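Local atomic coordinates of ulvan Lyase-PL25 (Pseudoalteromonas sp. PLSV, PDB entry 5UAM), a protein that cleaves ulvan, the sulfated rhamnose- and uronic acid-containing polysaccharide of green seaweed cell walls, as a beta-propeller lyase of polysaccharide lyase family 25. Residues G35-I40 against E437-Y442; A320-I325 against K335-V340; T404-D409 against Y442-E447; N410-I415 against A431-D436. One frame throughout, in Å; residues are numbered along the deposited sequence.

Contact 1: residues G35-I40 against E437-Y442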
loop_
_atom_site.group_PDB
_atom_site.type_symbol
_atom_site.label_atom_id
_atom_site.label_comp_id
_atom_site.label_asym_id
_atom_site.label_seq_id
_atom_site.Cartn_x
_atom_site.Cartn_y
_atom_site.Cartn_z
ATOM N N GLY A 35 2.651 15.948 -2.951
ATOM C CA GLY A 35 1.864 15.406 -1.844
ATOM C C GLY A 35 2.621 14.314 -1.119
ATOM O O GLY A 35 3.758 14.513 -0.686
ATOM N N ASN A 36 1.984 13.156 -0.954
ATOM C CA ASN A 36 2.656 11.915 -0.565
ATOM C C ASN A 36 2.806 11.104 -1.840
ATOM O O ASN A 36 1.808 10.562 -2.342
ATOM C CB ASN A 36 1.820 11.113 0.438
ATOM C CG ASN A 36 1.660 11.784 1.742
ATOM O OD1 ASN A 36 2.477 12.606 2.158
ATOM N ND2 ASN A 36 0.580 11.443 2.433
ATOM N N PRO A 37 3.994 11.004 -2.439
ATOM C CA PRO A 37 4.064 10.386 -3.765
ATOM C C PRO A 37 4.000 8.876 -3.772
ATOM O O PRO A 37 3.831 8.296 -4.852
ATOM C CB PRO A 37 5.410 10.858 -4.316
ATOM C CG PRO A 37 5.693 12.119 -3.595
ATOM C CD PRO A 37 5.134 11.903 -2.198
ATOM N N LEU A 38 4.105 8.257 -2.595
ATOM C CA LEU A 38 4.194 6.818 -2.411
ATOM C C LEU A 38 3.528 6.471 -1.095
ATOM O O LEU A 38 3.451 7.301 -0.186
ATOM C CB LEU A 38 5.653 6.389 -2.262
ATOM C CG LEU A 38 6.609 6.688 -3.409
ATOM C CD1 LEU A 38 8.039 6.529 -2.924
ATOM C CD2 LEU A 38 6.326 5.784 -4.578
ATOM N N ALA A 39 3.099 5.205 -0.971
ATOM C CA ALA A 39 2.617 4.657 0.297
ATOM C C ALA A 39 2.644 3.140 0.204
ATOM O O ALA A 39 2.546 2.581 -0.883
ATOM C CB ALA A 39 1.193 5.103 0.618
ATOM N N ILE A 40 2.691 2.481 1.357
ATOM C CA ILE A 40 2.743 1.023 1.379
ATOM C C ILE A 40 1.451 0.421 0.856
ATOM O O ILE A 40 1.479 -0.670 0.273
ATOM C CB ILE A 40 3.115 0.565 2.799
ATOM C CG1 ILE A 40 4.626 0.792 3.007
ATOM C CG2 ILE A 40 2.768 -0.901 3.028
ATOM C CD1 ILE A 40 5.080 0.706 4.417
ATOM N N GLU A 437 5.463 19.936 -3.318
ATOM C CA GLU A 437 5.723 19.787 -4.745
ATOM C C GLU A 437 7.223 19.681 -4.969
ATOM O O GLU A 437 8.022 19.930 -4.069
ATOM C CB GLU A 437 5.112 20.916 -5.568
ATOM C CG GLU A 437 3.600 21.083 -5.384
ATOM C CD GLU A 437 3.042 22.205 -6.233
ATOM O OE1 GLU A 437 3.433 22.309 -7.413
ATOM O OE2 GLU A 437 2.234 22.995 -5.719
ATOM N N GLY A 438 7.603 19.270 -6.177
ATOM C CA GLY A 438 9.022 19.154 -6.492
ATOM C C GLY A 438 9.758 18.122 -5.666
ATOM O O GLY A 438 10.939 18.300 -5.345
ATOM N N ILE A 439 9.089 17.032 -5.320
ATOM C CA ILE A 439 9.634 16.062 -4.390
ATOM C C ILE A 439 10.577 15.117 -5.118
ATOM O O ILE A 439 10.222 14.521 -6.147
ATOM C CB ILE A 439 8.491 15.289 -3.705
ATOM C CG1 ILE A 439 7.672 16.234 -2.843
ATOM C CG2 ILE A 439 9.045 14.141 -2.857
ATOM C CD1 ILE A 439 6.399 15.648 -2.317
ATOM N N LYS A 440 11.778 14.965 -4.570
ATOM C CA LYS A 440 12.783 14.080 -5.141
ATOM C C LYS A 440 12.478 12.628 -4.804
ATOM O O LYS A 440 12.111 12.286 -3.669
ATOM C CB LYS A 440 14.179 14.464 -4.661
ATOM C CG LYS A 440 14.611 15.804 -5.201
ATOM C CD LYS A 440 16.008 16.163 -4.696
ATOM C CE LYS A 440 16.489 17.499 -5.230
ATOM N NZ LYS A 440 15.766 18.633 -4.602
ATOM N N MET A 441 12.590 11.788 -5.827
ATOM C CA MET A 441 12.217 10.380 -5.782
ATOM C C MET A 441 13.472 9.527 -5.883
ATOM O O MET A 441 14.325 9.761 -6.759
ATOM C CB MET A 441 11.305 10.068 -6.957
ATOM C CG MET A 441 10.063 10.928 -7.063
ATOM S SD MET A 441 9.015 10.852 -5.593
ATOM C CE MET A 441 8.723 9.078 -5.486
ATOM N N TYR A 442 13.569 8.523 -5.023
ATOM C CA TYR A 442 14.753 7.692 -4.913
ATOM C C TYR A 442 14.385 6.220 -4.991
ATOM O O TYR A 442 13.399 5.788 -4.398
ATOM C CB TYR A 442 15.476 7.909 -3.592
ATOM C CG TYR A 442 15.929 9.336 -3.311
ATOM C CD1 TYR A 442 15.017 10.329 -2.992
ATOM C CD2 TYR A 442 17.275 9.681 -3.363
ATOM C CE1 TYR A 442 15.440 11.634 -2.710
ATOM C CE2 TYR A 442 17.704 10.982 -3.078
ATOM C CZ TYR A 442 16.776 11.955 -2.773
ATOM O OH TYR A 442 17.205 13.239 -2.509
#
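The puckered ring of P37 is the nearest thing to a flat group here, and I439 and M441 of strand 439-444 both touch it. Its CG meets I439 CD1 at 3.8 Å, with I439 CG2 close by, while P37 CB rests against M441 SD at 3.8 Å. One residue on, L38 and M441 reach toward each other tip to tip, L38 CD1 lying 3.7 Å from M441 CE. The methionine chain is bent at chi2 and chi3, and the last torsion (chi3 -56°) sets CE beside the leucine. At the other end, I439 CD1 presses on the carbonyl of G35, 3.3 Å from its O, where the positive phi suits glycine. G438 and I439 form a G1 bulge facing G33, in keeping with the N-terminal strand 30-33 closing the last propeller blade. The loop that follows leaves that blade across the side chains of I439 and M441. Across this contact loop and strand meet through shape and dispersive apolar packing alone; the loop's backbone bonds, G35 to D436 and P37 to Q58, lie outside it. N36, which probably binds substrate, turns its CB away from the strand.

Contact 2: residues A320-I325 against K335-V340. With EDO (1,2-ethanediol), chain H.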
loop_
_atom_site.group_PDB
_atom_site.type_symbol
_atom_site.label_atom_id
_atom_site.label_comp_id
_atom_site.label_asym_id
_atom_site.label_seq_id
_atom_site.Cartn_x
_atom_site.Cartn_y
_atom_site.Cartn_z
ATOM N N ALA A 320 2.870 -6.549 9.847
ATOM C CA ALA A 320 3.258 -5.233 10.334
ATOM C C ALA A 320 1.992 -4.431 10.564
ATOM O O ALA A 320 1.155 -4.315 9.660
ATOM C CB ALA A 320 4.135 -4.518 9.311
ATOM N N ILE A 321 1.840 -3.895 11.766
ATOM C CA ILE A 321 0.687 -3.081 12.119
ATOM C C ILE A 321 1.203 -1.832 12.816
ATOM O O ILE A 321 1.995 -1.928 13.757
ATOM C CB ILE A 321 -0.308 -3.858 13.009
ATOM C CG1 ILE A 321 -1.530 -3.015 13.380
ATOM C CG2 ILE A 321 0.376 -4.428 14.248
ATOM C CD1 ILE A 321 -2.359 -2.577 12.176
ATOM N N ASN A 322 0.760 -0.658 12.372
ATOM C CA ASN A 322 1.139 0.548 13.091
ATOM C C ASN A 322 0.072 0.882 14.111
ATOM O O ASN A 322 -1.119 0.738 13.837
ATOM C CB ASN A 322 1.327 1.722 12.130
ATOM C CG ASN A 322 2.338 1.413 11.055
ATOM O OD1 ASN A 322 3.544 1.418 11.310
ATOM N ND2 ASN A 322 1.861 1.103 9.868
ATOM N N ALA A 323 0.495 1.337 15.282
ATOM C CA ALA A 323 -0.468 1.710 16.302
ATOM C C ALA A 323 0.133 2.773 17.197
ATOM O O ALA A 323 1.357 2.875 17.330
ATOM C CB ALA A 323 -0.885 0.494 17.137
ATOM N N GLY A 324 -0.739 3.564 17.816
ATOM C CA GLY A 324 -0.277 4.631 18.682
ATOM C C GLY A 324 -1.370 5.098 19.615
ATOM O O GLY A 324 -2.558 4.839 19.399
ATOM N N ILE A 325 -0.955 5.842 20.639
ATOM C CA ILE A 325 -1.888 6.315 21.650
ATOM C C ILE A 325 -2.765 7.418 21.075
ATOM O O ILE A 325 -2.289 8.311 20.359
ATOM C CB ILE A 325 -1.096 6.806 22.874
ATOM C CG1 ILE A 325 -0.365 5.620 23.519
ATOM C CG2 ILE A 325 -1.997 7.526 23.883
ATOM C CD1 ILE A 325 0.760 6.026 24.472
ATOM N N LYS A 335 1.829 7.078 15.338
ATOM C CA LYS A 335 1.757 5.632 15.398
ATOM C C LYS A 335 3.061 5.010 14.931
ATOM O O LYS A 335 3.685 5.489 13.977
ATOM C CB LYS A 335 0.599 5.133 14.522
ATOM C CG LYS A 335 -0.743 5.741 14.910
ATOM C CD LYS A 335 -1.816 5.418 13.890
ATOM C CE LYS A 335 -3.095 6.157 14.180
ATOM N NZ LYS A 335 -2.937 7.605 13.946
ATOM N N GLN A 336 3.449 3.935 15.605
ATOM C CA GLN A 336 4.702 3.224 15.376
ATOM C C GLN A 336 4.434 1.805 14.886
ATOM O O GLN A 336 3.504 1.140 15.367
ATOM C CB GLN A 336 5.489 3.116 16.677
ATOM C CG GLN A 336 5.711 4.445 17.393
ATOM C CD GLN A 336 4.489 4.943 18.134
ATOM O OE1 GLN A 336 3.836 4.194 18.851
ATOM N NE2 GLN A 336 4.205 6.228 18.006
ATOM N N THR A 337 5.262 1.324 13.961
ATOM C CA THR A 337 5.139 -0.041 13.458
ATOM C C THR A 337 5.468 -1.044 14.549
ATOM O O THR A 337 6.453 -0.891 15.275
ATOM C CB THR A 337 6.111 -0.273 12.300
ATOM O OG1 THR A 337 6.253 0.922 11.534
ATOM C CG2 THR A 337 5.624 -1.392 11.402
ATOM N N ARG A 338 4.640 -2.090 14.629
ATOM C CA ARG A 338 4.826 -3.228 15.518
ATOM C C ARG A 338 4.724 -4.518 14.712
ATOM O O ARG A 338 4.084 -4.560 13.655
ATOM C CB ARG A 338 3.764 -3.243 16.612
ATOM C CG ARG A 338 3.752 -1.983 17.453
ATOM C CD ARG A 338 2.459 -1.196 17.320
ATOM N NE ARG A 338 2.593 0.095 17.984
ATOM C CZ ARG A 338 2.436 0.306 19.282
ATOM N NH1 ARG A 338 2.139 -0.694 20.102
ATOM N NH2 ARG A 338 2.593 1.520 19.785
ATOM N N HIS A 339 5.363 -5.580 15.219
ATOM C CA HIS A 339 5.440 -6.842 14.491
ATOM C C HIS A 339 4.631 -7.912 15.212
ATOM O O HIS A 339 4.772 -8.080 16.432
ATOM C CB HIS A 339 6.889 -7.317 14.343
ATOM C CG HIS A 339 7.024 -8.391 13.325
ATOM N ND1 HIS A 339 6.966 -8.116 11.978
ATOM C CD2 HIS A 339 7.107 -9.738 13.438
ATOM C CE1 HIS A 339 7.050 -9.245 11.302
ATOM N NE2 HIS A 339 7.145 -10.240 12.161
ATOM N N VAL A 340 3.813 -8.645 14.439
ATOM C CA VAL A 340 2.958 -9.718 14.945
ATOM C C VAL A 340 3.203 -10.942 14.077
ATOM O O VAL A 340 3.453 -10.813 12.879
ATOM C CB VAL A 340 1.481 -9.270 14.828
ATOM C CG1 VAL A 340 0.509 -10.438 15.038
ATOM C CG2 VAL A 340 1.205 -8.128 15.797
HETATM C C1 EDO H . -4.105 7.761 10.379
HETATM O O1 EDO H . -2.775 7.488 10.873
HETATM C C2 EDO H . -5.172 6.963 11.141
HETATM O O2 EDO H . -5.404 7.519 12.453
HETATM O O HOH W 1 2.161 5.531 20.822
HETATM O O HOH W 2 -2.700 7.314 17.264
#
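R338 lays its guanidinium over A323, whose CB sits 3.6 Å above the plane, displaced toward the rim. The arginine is held flat by its own strand: NE donates to Q336 O at 3.0 Å and NH2 to Q336 OE1 at 3.1 Å, a side-on grip with both acceptors close to the guanidinium plane. A bend at chi2 (116°) puts CD beside A323 CB. Q336 O is doubly bound, since A323 N and R338 NE approach it from opposite faces of its carbonyl plane. The R338 NE bond to A323 O is weak. Q336 NE2 donates to R359 O, and water 1 links Q336 OE1 to I325 N. Strands 317-324 and 336-342 make the central hairpin of a four-stranded antiparallel blade, a propeller unit within the BNR-repeat region. I321 with R338 and A323 with Q336 are its hydrogen-bonded pairs, each with two backbone bonds. On the other face N322 and T337 lie side by side, and T337 OG1 donates to N322 OD1 at 2.8 Å, nearly along the C=O axis; N322 ND2 is taken by F305 O, so the buried amide is satisfied at both ends. Glycine suits position 324, because a CB there would point at K335 CA and clash with it. K335 packs CG 3.6 Å from G324 N, then carries NZ to T331 O, G333 O and both hydroxyls of an ethanediol, probably a crystallisation additive, which also bonds T256 OG1.

Contact 3: residues T404-D409 against Y442-E447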
loop_
_atom_site.group_PDB
_atom_site.type_symbol
_atom_site.label_atom_id
_atom_site.label_comp_id
_atom_site.label_asym_id
_atom_site.label_seq_id
_atom_site.Cartn_x
_atom_site.Cartn_y
_atom_site.Cartn_z
ATOM N N THR A 404 21.898 2.358 7.487
ATOM C CA THR A 404 21.050 3.419 6.965
ATOM C C THR A 404 21.250 3.515 5.455
ATOM O O THR A 404 22.379 3.617 4.977
ATOM C CB THR A 404 21.389 4.758 7.632
ATOM O OG1 THR A 404 21.035 4.705 9.027
ATOM C CG2 THR A 404 20.628 5.905 6.977
ATOM N N VAL A 405 20.142 3.491 4.711
ATOM C CA VAL A 405 20.170 3.494 3.257
ATOM C C VAL A 405 19.966 4.902 2.703
ATOM O O VAL A 405 20.433 5.224 1.608
ATOM C CB VAL A 405 19.067 2.538 2.760
ATOM C CG1 VAL A 405 18.965 2.543 1.271
ATOM C CG2 VAL A 405 19.331 1.119 3.267
ATOM N N LEU A 406 19.243 5.739 3.437
ATOM C CA LEU A 406 19.015 7.111 3.001
ATOM C C LEU A 406 18.701 7.958 4.222
ATOM O O LEU A 406 17.966 7.519 5.108
ATOM C CB LEU A 406 17.847 7.188 1.993
ATOM C CG LEU A 406 17.805 8.435 1.125
ATOM C CD1 LEU A 406 18.949 8.458 0.151
ATOM C CD2 LEU A 406 16.482 8.501 0.383
ATOM N N ARG A 407 19.292 9.151 4.287
ATOM C CA ARG A 407 19.021 10.052 5.393
ATOM C C ARG A 407 19.062 11.465 4.845
ATOM O O ARG A 407 20.006 11.812 4.135
ATOM C CB ARG A 407 20.069 9.875 6.495
ATOM C CG ARG A 407 19.729 10.633 7.754
ATOM C CD ARG A 407 20.700 10.343 8.900
ATOM N NE ARG A 407 20.327 11.135 10.070
ATOM C CZ ARG A 407 20.109 10.656 11.288
ATOM N NH1 ARG A 407 19.758 11.500 12.248
ATOM N NH2 ARG A 407 20.259 9.361 11.567
ATOM N N LYS A 408 18.022 12.249 5.124
ATOM C CA LYS A 408 17.965 13.620 4.613
ATOM C C LYS A 408 17.544 14.586 5.711
ATOM O O LYS A 408 16.510 14.409 6.350
ATOM C CB LYS A 408 17.012 13.725 3.422
ATOM C CG LYS A 408 17.389 12.832 2.245
ATOM C CD LYS A 408 18.583 13.384 1.514
ATOM C CE LYS A 408 18.965 12.492 0.363
ATOM N NZ LYS A 408 20.176 13.010 -0.331
ATOM N N ASP A 409 18.321 15.640 5.887
ATOM C CA ASP A 409 17.957 16.681 6.832
ATOM C C ASP A 409 16.713 17.421 6.350
ATOM O O ASP A 409 16.491 17.602 5.144
ATOM C CB ASP A 409 19.094 17.701 6.965
ATOM C CG ASP A 409 20.440 17.059 7.230
ATOM O OD1 ASP A 409 20.591 16.342 8.239
ATOM O OD2 ASP A 409 21.377 17.293 6.446
ATOM N N TYR A 442 13.569 8.523 -5.023
ATOM C CA TYR A 442 14.753 7.692 -4.913
ATOM C C TYR A 442 14.385 6.220 -4.991
ATOM O O TYR A 442 13.399 5.788 -4.398
ATOM C CB TYR A 442 15.476 7.909 -3.592
ATOM C CG TYR A 442 15.929 9.336 -3.311
ATOM C CD1 TYR A 442 15.017 10.329 -2.992
ATOM C CD2 TYR A 442 17.275 9.681 -3.363
ATOM C CE1 TYR A 442 15.440 11.634 -2.710
ATOM C CE2 TYR A 442 17.704 10.982 -3.078
ATOM C CZ TYR A 442 16.776 11.955 -2.773
ATOM O OH TYR A 442 17.205 13.239 -2.509
ATOM N N LEU A 443 15.227 5.448 -5.662
ATOM C CA LEU A 443 15.143 3.988 -5.660
ATOM C C LEU A 443 16.328 3.486 -4.849
ATOM O O LEU A 443 17.483 3.775 -5.187
ATOM C CB LEU A 443 15.205 3.465 -7.096
ATOM C CG LEU A 443 15.284 1.952 -7.311
ATOM C CD1 LEU A 443 14.061 1.281 -6.712
ATOM C CD2 LEU A 443 15.440 1.622 -8.786
ATOM N N VAL A 444 16.064 2.756 -3.766
ATOM C CA VAL A 444 17.116 2.356 -2.843
ATOM C C VAL A 444 17.211 0.844 -2.741
ATOM O O VAL A 444 16.227 0.116 -2.918
ATOM C CB VAL A 444 16.992 2.964 -1.431
ATOM C CG1 VAL A 444 16.993 4.477 -1.509
ATOM C CG2 VAL A 444 15.750 2.452 -0.713
ATOM N N GLY A 445 18.418 0.387 -2.421
ATOM C CA GLY A 445 18.676 -1.023 -2.174
ATOM C C GLY A 445 19.277 -1.320 -0.816
ATOM O O GLY A 445 18.933 -0.696 0.199
ATOM N N GLU A 446 20.173 -2.306 -0.769
ATOM C CA GLU A 446 20.746 -2.713 0.509
ATOM C C GLU A 446 21.569 -1.609 1.138
ATOM O O GLU A 446 21.668 -1.532 2.373
ATOM C CB GLU A 446 21.655 -3.932 0.320
ATOM C CG GLU A 446 20.924 -5.238 0.190
ATOM C CD GLU A 446 20.217 -5.650 1.473
ATOM O OE1 GLU A 446 20.678 -5.276 2.572
ATOM O OE2 GLU A 446 19.203 -6.367 1.373
ATOM N N GLU A 447 22.214 -0.791 0.317
ATOM C CA GLU A 447 23.216 0.150 0.797
ATOM C C GLU A 447 22.844 1.597 0.547
ATOM O O GLU A 447 23.225 2.465 1.343
ATOM C CB GLU A 447 24.571 -0.096 0.107
ATOM C CG GLU A 447 25.022 -1.551 0.038
ATOM C CD GLU A 447 25.507 -2.081 1.366
ATOM O OE1 GLU A 447 25.422 -3.311 1.578
ATOM O OE2 GLU A 447 25.979 -1.276 2.196
HETATM O O HOH W 3 24.512 1.878 3.827
HETATM O O HOH W 4 19.657 14.494 -2.980
#
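V405, L406 and K408 meet Y442 and V444 in packing between two propeller blades: strand 400-408 is the outermost strand of one, and strand 439-444 belongs to the last. No direct hydrogen bond crosses, and the strand axes come no closer than 8.4 Å, so side chains do the joining. L406 stands at about a right angle to Y442 and sets CD2 over one face of its ring, a CH-pi contact 4.0 Å from the centroid and 19° off the normal. Leucine suits this place because its branched end can cover an aromatic face. K408 meets the phenol tip to tip, CE lying 3.5 Å from Y442 OH. Water 4, in the plane of the ring at its edge, donates to Y442 OH at 2.8 Å and accepts from K408 NZ at 3.1 Å. The phenol is also hydrogen-bonded to E432, so its oxygen lies between a carboxylate that bonds it directly and an ammonium group linked to it by water. V405 CG1 abuts V444 and the carbonyl of G445; because V405 has two conformers, the shortest of these approaches is doubtful. Near the exposed E447, water 3 donates to both T404 O and E447 O. V405 and L406 form a classic bulge opposite L387 of strand 384-392, which turns both side chains toward the last blade, where L406 also touches V430 of strand 428-433 and F413 of strand 412-415.

Contact 4: residues N410-I415 against A431-D436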
loop_
_atom_site.group_PDB
_atom_site.type_symbol
_atom_site.label_atom_id
_atom_site.label_comp_id
_atom_site.label_asym_id
_atom_site.label_seq_id
_atom_site.Cartn_x
_atom_site.Cartn_y
_atom_site.Cartn_z
ATOM N N ASN A 410 15.932 17.913 7.315
ATOM C CA ASN A 410 14.855 18.853 7.032
ATOM C C ASN A 410 13.833 18.266 6.075
ATOM O O ASN A 410 13.360 18.942 5.160
ATOM C CB ASN A 410 15.412 20.181 6.514
ATOM C CG ASN A 410 16.505 20.720 7.398
ATOM O OD1 ASN A 410 17.627 21.017 6.938
ATOM N ND2 ASN A 410 16.192 20.888 8.672
ATOM N N ALA A 411 13.455 17.015 6.317
ATOM C CA ALA A 411 12.571 16.307 5.407
ATOM C C ALA A 411 11.881 15.192 6.175
ATOM O O ALA A 411 12.220 14.891 7.318
ATOM C CB ALA A 411 13.370 15.697 4.251
ATOM N N SER A 412 10.895 14.580 5.519
ATOM C CA SER A 412 10.320 13.322 5.973
ATOM C C SER A 412 10.127 12.453 4.744
ATOM O O SER A 412 10.030 12.951 3.629
ATOM C CB SER A 412 8.987 13.490 6.713
ATOM O OG SER A 412 7.985 14.011 5.866
ATOM N N PHE A 413 10.098 11.140 4.950
ATOM C CA PHE A 413 10.012 10.213 3.834
ATOM C C PHE A 413 8.631 9.581 3.741
ATOM O O PHE A 413 8.041 9.180 4.749
ATOM C CB PHE A 413 11.013 9.053 3.958
ATOM C CG PHE A 413 12.469 9.440 3.831
ATOM C CD1 PHE A 413 12.868 10.493 3.009
ATOM C CD2 PHE A 413 13.447 8.715 4.474
ATOM C CE1 PHE A 413 14.204 10.830 2.871
ATOM C CE2 PHE A 413 14.796 9.059 4.379
ATOM C CZ PHE A 413 15.185 10.101 3.551
ATOM N N ALA A 414 8.140 9.470 2.522
ATOM C CA ALA A 414 7.087 8.532 2.167
ATOM C C ALA A 414 7.762 7.356 1.486
ATOM O O ALA A 414 8.685 7.559 0.688
ATOM C CB ALA A 414 6.096 9.199 1.210
ATOM N N ILE A 415 7.287 6.140 1.760
ATOM C CA ILE A 415 7.903 4.937 1.203
ATOM C C ILE A 415 6.873 4.042 0.543
ATOM O O ILE A 415 5.681 4.061 0.874
ATOM C CB ILE A 415 8.704 4.137 2.245
ATOM C CG1 ILE A 415 7.855 3.788 3.474
ATOM C CG2 ILE A 415 9.947 4.958 2.658
ATOM C CD1 ILE A 415 8.508 2.715 4.355
ATOM N N ALA A 431 10.302 8.913 -1.214
ATOM C CA ALA A 431 10.049 10.304 -1.592
ATOM C C ALA A 431 10.506 11.219 -0.473
ATOM O O ALA A 431 10.114 11.049 0.682
ATOM C CB ALA A 431 8.554 10.509 -1.863
ATOM N N GLU A 432 11.331 12.201 -0.820
ATOM C CA GLU A 432 11.910 13.133 0.150
ATOM C C GLU A 432 10.979 14.339 0.247
ATOM O O GLU A 432 11.107 15.324 -0.486
ATOM C CB GLU A 432 13.311 13.543 -0.304
ATOM C CG GLU A 432 14.032 14.541 0.578
ATOM C CD GLU A 432 15.303 15.038 -0.055
ATOM O OE1 GLU A 432 15.498 14.820 -1.272
ATOM O OE2 GLU A 432 16.114 15.635 0.657
ATOM N N LYS A 433 10.006 14.260 1.150
ATOM C CA LYS A 433 9.031 15.330 1.308
ATOM C C LYS A 433 9.665 16.511 2.024
ATOM O O LYS A 433 10.107 16.390 3.172
ATOM C CB LYS A 433 7.840 14.825 2.109
ATOM C CG LYS A 433 7.122 13.674 1.445
ATOM C CD LYS A 433 5.828 13.353 2.145
ATOM C CE LYS A 433 6.066 12.703 3.485
ATOM N NZ LYS A 433 4.785 12.350 4.164
ATOM N N VAL A 434 9.691 17.659 1.351
ATOM C CA VAL A 434 10.192 18.900 1.926
ATOM C C VAL A 434 9.051 19.901 1.874
ATOM O O VAL A 434 8.522 20.311 2.910
ATOM C CB VAL A 434 11.438 19.392 1.177
ATOM C CG1 VAL A 434 11.988 20.657 1.803
ATOM C CG2 VAL A 434 12.487 18.311 1.203
ATOM N N SER A 435 8.661 20.312 0.672
ATOM C CA SER A 435 7.356 20.928 0.499
ATOM C C SER A 435 6.442 19.883 -0.107
ATOM O O SER A 435 6.757 18.695 -0.124
ATOM C CB SER A 435 7.444 22.169 -0.373
ATOM O OG SER A 435 7.756 21.795 -1.682
ATOM N N ASP A 436 5.286 20.309 -0.594
ATOM C CA ASP A 436 4.384 19.337 -1.194
ATOM C C ASP A 436 4.484 19.271 -2.710
ATOM O O ASP A 436 3.701 18.555 -3.335
ATOM C CB ASP A 436 2.949 19.551 -0.719
ATOM C CG ASP A 436 2.427 20.910 -1.016
ATOM O OD1 ASP A 436 3.095 21.697 -1.717
ATOM O OD2 ASP A 436 1.314 21.203 -0.518
HETATM O O HOH W 5 8.697 17.237 5.495
#
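A414 faces A431 in the close part of this contact, their CB atoms 4.1 Å apart on one face of the sheet, whereas N410 and V434 form a looser, exposed end. Strands 412-415 and 428-433 run antiparallel as neighbouring strands of the last propeller blade, 412-415 at the edge of its sheet. S412 with K433 and A414 with A431 are the hydrogen-bonded pairs, and A431 N donates to A414 O at 2.8 Å. Between them F413 pairs with E432 without bonds, and F413 CA approaches A431 O at 3.3 Å in a CA-H...O contact. On the opposite face the F413 ring turns its edge to the neighbouring strand, with A431 O and E432 CA near its plane and CD1 3.6 Å from that oxygen. Small alanines suit the first face, where P37 and I439 press on A431. At the exposed end V434 CG2 covers the buried A411 CB at 4.1 Å, and water 5 donates to K433 O at 2.8 Å. K433 CE comes near S412 OG, though both residues have alternate conformers and the details there are uncertain. In the conformer described, K433 NZ donates to N36 OD1, of a residue that probably binds substrate. If that conformer is the relevant one, its charge might polarise the amide and favour an anionic chain such as ulvan; this is uncertain.

How the contacts relate
Contacts 1, 3 and 4 all involve the last blade, whereas contact 2 belongs to a different blade, its centre about 22 Å from that of contact 1. Contacts 1 and 2 are buried; contacts 3 and 4 are partly exposed. Chemistry follows position: contacts 2 and 4 join adjacent strands within a blade through regular backbone bonds, while contacts 1 and 3 rely on side-chain packing, across a loop in one case and a blade boundary in the other. Contacts 1 and 3 share strand 439-444 and meet at Y442, whose hydroxyl ties both to contact 4. G35 N and D436 O, probably hydrogen-bonded at 2.8 Å, link contacts 1 and 4 again.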